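Local structure of CRISPR-associated endonuclease Cas9 (Campylobacter jejuni subsp. jejuni serotype O:2, 5X2H) at residues Lys437-Asn445 and Ile462-Leu473. The protein is an RNA-guided endonuclease of bacterial adaptive immunity that uses crRNA and tracrRNA to recognise invading DNA and cuts both of its strands with separate nuclease domains. Sequence-based numbering, arbitrary orientation.
Sequences KKDFLPAFN and IKEYRKVLNALL. With nucleotides of chain B.
In the RuvC-like nuclease domain, whose RNase H-type sheet includes strands 10-15 and 481-485, helix 456-476 packs against the sheet while the loop 437-445 runs along the helix, and Arg466 and Asn470, one turn apart, clasp the backbone of Leu441. The Asn470 amide pairs with both polar atoms of that residue: OD1 takes Leu441 N at 2.8 Å, and ND2 gives an almost straight bond (172°) to Leu441 O at 2.9 Å, in the carbonyl plane and on a lone pair. Leu441 O also accepts from Arg466 NE at 2.7 Å, this donor tilted 32° from the carbonyl plane. With its chain extended from CG to NE, Arg466 carries the guanidinium alongside the loop to the RNA. There Arg466 NH2 donates to OP1 of U74 of chain B at 2.8 Å and Arg466 NH1 to OP2 of the same phosphate at 3.0 Å, a two-pronged grip on the RNA phosphate, while Ala443 CA lies over one guanidinium face. So the arginine ties loop, helix and guide RNA together, and the phosphate probably stabilises its positive charge. Lys463, a turn earlier, adds weak hydrogen bonds to the phosphate of G72 of chain B. Beneath the clasp, CG of Leu441 stands anti to its own N (chi1 -167°), and CD2 rests against both Tyr465 CE2 and Leu469 CD2; Tyr465 OH is hydrogen-bonded to Thr502. Farther along, the Phe440 ring slides past Leu473, and at the other end Ile462 CD1 sits 4.0 Å from the Phe444 ring centroid, over its face.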
# COMPACT_ATOMS: atom_id res chain seq x y z
N LYS A 437 2.44 -30.26 12.49
CA LYS A 437 2.20 -30.23 11.05
C LYS A 437 0.79 -30.72 10.76
O LYS A 437 0.30 -31.67 11.38
CB LYS A 437 3.23 -31.09 10.32
CG LYS A 437 4.67 -30.72 10.63
CD LYS A 437 5.64 -31.39 9.67
CE LYS A 437 7.08 -31.12 10.08
NZ LYS A 437 7.33 -29.67 10.32
N LYS A 438 0.14 -30.06 9.80
CA LYS A 438 -1.27 -30.29 9.50
C LYS A 438 -1.43 -31.06 8.20
O LYS A 438 -0.51 -31.15 7.37
CB LYS A 438 -2.03 -28.96 9.42
CG LYS A 438 -2.07 -28.19 10.72
CD LYS A 438 -2.85 -28.95 11.78
CE LYS A 438 -2.83 -28.22 13.12
NZ LYS A 438 -3.64 -28.95 14.14
N ASP A 439 -2.63 -31.63 8.02
CA ASP A 439 -2.95 -32.30 6.76
C ASP A 439 -3.04 -31.30 5.62
O ASP A 439 -2.52 -31.54 4.52
CB ASP A 439 -4.27 -33.07 6.90
CG ASP A 439 -4.18 -34.21 7.88
OD1 ASP A 439 -3.06 -34.72 8.10
OD2 ASP A 439 -5.23 -34.61 8.43
N PHE A 440 -3.71 -30.17 5.85
CA PHE A 440 -3.81 -29.09 4.88
C PHE A 440 -2.94 -27.92 5.31
O PHE A 440 -2.69 -27.72 6.51
CB PHE A 440 -5.26 -28.63 4.72
CG PHE A 440 -6.20 -29.72 4.29
CD1 PHE A 440 -6.33 -30.06 2.96
CD2 PHE A 440 -6.97 -30.39 5.23
CE1 PHE A 440 -7.20 -31.06 2.56
CE2 PHE A 440 -7.84 -31.39 4.84
CZ PHE A 440 -7.95 -31.72 3.51
N LEU A 441 -2.47 -27.16 4.34
CA LEU A 441 -1.64 -26.00 4.65
C LEU A 441 -2.51 -24.93 5.30
O LEU A 441 -3.49 -24.49 4.70
CB LEU A 441 -0.98 -25.47 3.39
CG LEU A 441 0.16 -24.47 3.60
CD1 LEU A 441 1.27 -25.10 4.43
CD2 LEU A 441 0.71 -23.98 2.26
N PRO A 442 -2.19 -24.49 6.52
CA PRO A 442 -3.02 -23.48 7.18
C PRO A 442 -2.81 -22.11 6.55
O PRO A 442 -1.91 -21.89 5.74
CB PRO A 442 -2.52 -23.51 8.62
CG PRO A 442 -1.10 -23.93 8.50
CD PRO A 442 -1.06 -24.92 7.36
N ALA A 443 -3.67 -21.17 6.94
CA ALA A 443 -3.57 -19.80 6.46
C ALA A 443 -2.18 -19.24 6.75
O ALA A 443 -1.67 -19.37 7.87
CB ALA A 443 -4.64 -18.93 7.11
N PHE A 444 -1.57 -18.64 5.73
CA PHE A 444 -0.25 -18.03 5.90
C PHE A 444 -0.25 -16.97 7.00
O PHE A 444 0.80 -16.71 7.60
CB PHE A 444 0.21 -17.43 4.58
CG PHE A 444 1.59 -16.83 4.63
CD1 PHE A 444 2.71 -17.64 4.61
CD2 PHE A 444 1.75 -15.45 4.71
CE1 PHE A 444 3.98 -17.09 4.66
CE2 PHE A 444 3.02 -14.90 4.77
CZ PHE A 444 4.13 -15.72 4.74
N ASN A 445 -1.41 -16.37 7.28
CA ASN A 445 -1.54 -15.38 8.34
C ASN A 445 -1.30 -15.97 9.72
O ASN A 445 -0.94 -15.23 10.65
CB ASN A 445 -2.93 -14.74 8.29
CG ASN A 445 -3.01 -13.45 9.08
OD1 ASN A 445 -2.13 -12.60 8.99
ND2 ASN A 445 -4.08 -13.30 9.86
N ILE A 462 0.92 -16.18 -2.42
CA ILE A 462 0.95 -17.25 -1.43
C ILE A 462 -0.46 -17.77 -1.16
O ILE A 462 -0.67 -18.98 -0.99
CB ILE A 462 1.62 -16.76 -0.14
CG1 ILE A 462 3.05 -16.31 -0.43
CG2 ILE A 462 1.61 -17.84 0.93
CD1 ILE A 462 3.79 -15.78 0.77
N LYS A 463 -1.45 -16.87 -1.14
CA LYS A 463 -2.83 -17.29 -0.93
C LYS A 463 -3.29 -18.24 -2.02
O LYS A 463 -3.84 -19.31 -1.74
CB LYS A 463 -3.73 -16.05 -0.86
CG LYS A 463 -5.21 -16.33 -1.03
CD LYS A 463 -5.71 -15.77 -2.35
CE LYS A 463 -7.20 -15.52 -2.32
NZ LYS A 463 -7.51 -14.11 -2.65
N GLU A 464 -3.06 -17.87 -3.29
CA GLU A 464 -3.46 -18.74 -4.39
C GLU A 464 -2.66 -20.03 -4.42
O GLU A 464 -3.18 -21.06 -4.87
CB GLU A 464 -3.31 -17.99 -5.72
CG GLU A 464 -4.32 -16.87 -5.92
CD GLU A 464 -5.75 -17.38 -6.05
OE1 GLU A 464 -6.68 -16.67 -5.61
OE2 GLU A 464 -5.94 -18.48 -6.60
N TYR A 465 -1.41 -20.00 -3.95
CA TYR A 465 -0.66 -21.25 -3.82
C TYR A 465 -1.32 -22.17 -2.80
O TYR A 465 -1.46 -23.37 -3.04
CB TYR A 465 0.79 -20.96 -3.43
CG TYR A 465 1.52 -22.15 -2.86
CD1 TYR A 465 1.94 -23.20 -3.67
CD2 TYR A 465 1.79 -22.24 -1.49
CE1 TYR A 465 2.60 -24.29 -3.15
CE2 TYR A 465 2.45 -23.33 -0.96
CZ TYR A 465 2.86 -24.35 -1.79
OH TYR A 465 3.52 -25.44 -1.26
N ARG A 466 -1.73 -21.62 -1.65
CA ARG A 466 -2.36 -22.43 -0.62
C ARG A 466 -3.69 -23.00 -1.11
O ARG A 466 -3.99 -24.18 -0.89
CB ARG A 466 -2.57 -21.61 0.65
CG ARG A 466 -3.52 -22.26 1.64
CD ARG A 466 -3.63 -21.47 2.93
NE ARG A 466 -4.54 -22.11 3.87
CZ ARG A 466 -5.83 -21.83 3.97
NH1 ARG A 466 -6.37 -20.90 3.18
NH2 ARG A 466 -6.59 -22.47 4.85
N LYS A 467 -4.50 -22.18 -1.78
CA LYS A 467 -5.80 -22.63 -2.25
C LYS A 467 -5.66 -23.77 -3.25
O LYS A 467 -6.38 -24.78 -3.16
CB LYS A 467 -6.57 -21.46 -2.87
CG LYS A 467 -7.90 -21.86 -3.49
CD LYS A 467 -8.63 -20.65 -4.06
CE LYS A 467 -8.96 -19.64 -2.97
NZ LYS A 467 -9.86 -18.56 -3.47
N VAL A 468 -4.73 -23.65 -4.20
CA VAL A 468 -4.54 -24.70 -5.19
C VAL A 468 -3.98 -25.96 -4.54
O VAL A 468 -4.42 -27.08 -4.84
CB VAL A 468 -3.64 -24.20 -6.33
CG1 VAL A 468 -3.28 -25.34 -7.27
CG2 VAL A 468 -4.32 -23.08 -7.09
N LEU A 469 -3.01 -25.80 -3.64
CA LEU A 469 -2.41 -26.96 -2.97
C LEU A 469 -3.45 -27.70 -2.13
O LEU A 469 -3.56 -28.93 -2.21
CB LEU A 469 -1.23 -26.52 -2.11
CG LEU A 469 -0.68 -27.57 -1.13
CD1 LEU A 469 -0.12 -28.78 -1.86
CD2 LEU A 469 0.37 -26.96 -0.21
N ASN A 470 -4.22 -26.97 -1.33
CA ASN A 470 -5.20 -27.61 -0.47
C ASN A 470 -6.31 -28.27 -1.28
O ASN A 470 -6.85 -29.30 -0.87
CB ASN A 470 -5.78 -26.61 0.52
CG ASN A 470 -4.81 -26.27 1.64
OD1 ASN A 470 -3.83 -26.98 1.85
ND2 ASN A 470 -5.07 -25.18 2.36
N ALA A 471 -6.66 -27.69 -2.44
CA ALA A 471 -7.64 -28.34 -3.31
C ALA A 471 -7.10 -29.66 -3.85
O ALA A 471 -7.84 -30.65 -3.95
CB ALA A 471 -8.02 -27.41 -4.46
N LEU A 472 -5.81 -29.70 -4.21
CA LEU A 472 -5.20 -30.95 -4.65
C LEU A 472 -5.15 -31.96 -3.52
O LEU A 472 -5.39 -33.16 -3.73
CB LEU A 472 -3.80 -30.68 -5.20
CG LEU A 472 -3.73 -29.94 -6.54
CD1 LEU A 472 -2.32 -29.47 -6.82
CD2 LEU A 472 -4.24 -30.83 -7.66
N LEU A 473 -4.83 -31.51 -2.30
CA LEU A 473 -4.79 -32.41 -1.16
C LEU A 473 -6.16 -33.01 -0.89
O LEU A 473 -6.27 -34.20 -0.55
CB LEU A 473 -4.26 -31.67 0.07
CG LEU A 473 -2.80 -31.21 0.02
CD1 LEU A 473 -2.46 -30.37 1.24
CD2 LEU A 473 -1.87 -32.41 -0.09
P G B 73 -6.42 -16.68 2.59
OP1 G B 73 -5.59 -17.91 2.46
OP2 G B 73 -7.15 -16.15 1.42
O5' G B 73 -7.49 -16.92 3.74
C5' G B 73 -7.13 -17.50 4.99
C4' G B 73 -8.29 -17.53 5.94
O4' G B 73 -8.85 -16.20 6.07
C3' G B 73 -9.48 -18.39 5.53
O3' G B 73 -9.29 -19.77 5.82
C2' G B 73 -10.63 -17.76 6.30
O2' G B 73 -10.62 -18.19 7.66
C1' G B 73 -10.25 -16.28 6.27
N9 G B 73 -10.93 -15.56 5.17
C8 G B 73 -10.38 -15.13 3.99
N7 G B 73 -11.24 -14.52 3.23
C5 G B 73 -12.43 -14.56 3.94
C6 G B 73 -13.72 -14.06 3.62
O6 G B 73 -14.08 -13.46 2.60
N1 G B 73 -14.64 -14.31 4.64
C2 G B 73 -14.36 -14.96 5.81
N2 G B 73 -15.37 -15.11 6.67
N3 G B 73 -13.16 -15.43 6.12
C4 G B 73 -12.25 -15.20 5.15
P G B 72 -5.47 -11.71 -0.51
OP1 G B 72 -4.73 -12.65 -1.38
OP2 G B 72 -6.81 -11.22 -0.93
O5' G B 72 -5.65 -12.37 0.93
C5' G B 72 -4.53 -12.81 1.68
C4' G B 72 -4.91 -13.13 3.11
O4' G B 72 -5.49 -11.96 3.75
C3' G B 72 -5.97 -14.20 3.30
O3' G B 72 -5.47 -15.52 3.17
C2' G B 72 -6.50 -13.89 4.69
O2' G B 72 -5.58 -14.33 5.69
C1' G B 72 -6.49 -12.36 4.67
N9 G B 72 -7.78 -11.83 4.21
C8 G B 72 -8.05 -11.15 3.05
N7 G B 72 -9.31 -10.82 2.93
C5 G B 72 -9.91 -11.32 4.07
C6 G B 72 -11.26 -11.27 4.50
O6 G B 72 -12.24 -10.76 3.94
N1 G B 72 -11.43 -11.90 5.73
C2 G B 72 -10.44 -12.50 6.46
N2 G B 72 -10.80 -13.06 7.63
N3 G B 72 -9.17 -12.55 6.07
C4 G B 72 -8.98 -11.95 4.88
P U B 74 -9.76 -20.89 4.77
OP1 U B 74 -9.35 -22.22 5.30
OP2 U B 74 -9.30 -20.48 3.42
O5' U B 74 -11.35 -20.80 4.78
C5' U B 74 -12.09 -21.08 5.96
C4' U B 74 -13.52 -20.60 5.86
O4' U B 74 -13.53 -19.17 5.60
C3' U B 74 -14.35 -21.19 4.73
O3' U B 74 -14.89 -22.46 5.07
C2' U B 74 -15.41 -20.13 4.49
O2' U B 74 -16.48 -20.27 5.42
C1' U B 74 -14.66 -18.83 4.81
N1 U B 74 -14.21 -18.11 3.60
C2 U B 74 -15.12 -17.29 2.98
O2 U B 74 -16.26 -17.14 3.38
N3 U B 74 -14.66 -16.63 1.86
C4 U B 74 -13.40 -16.72 1.32
O4 U B 74 -13.13 -16.07 0.30
C5 U B 74 -12.51 -17.59 2.02
C6 U B 74 -12.93 -18.24 3.11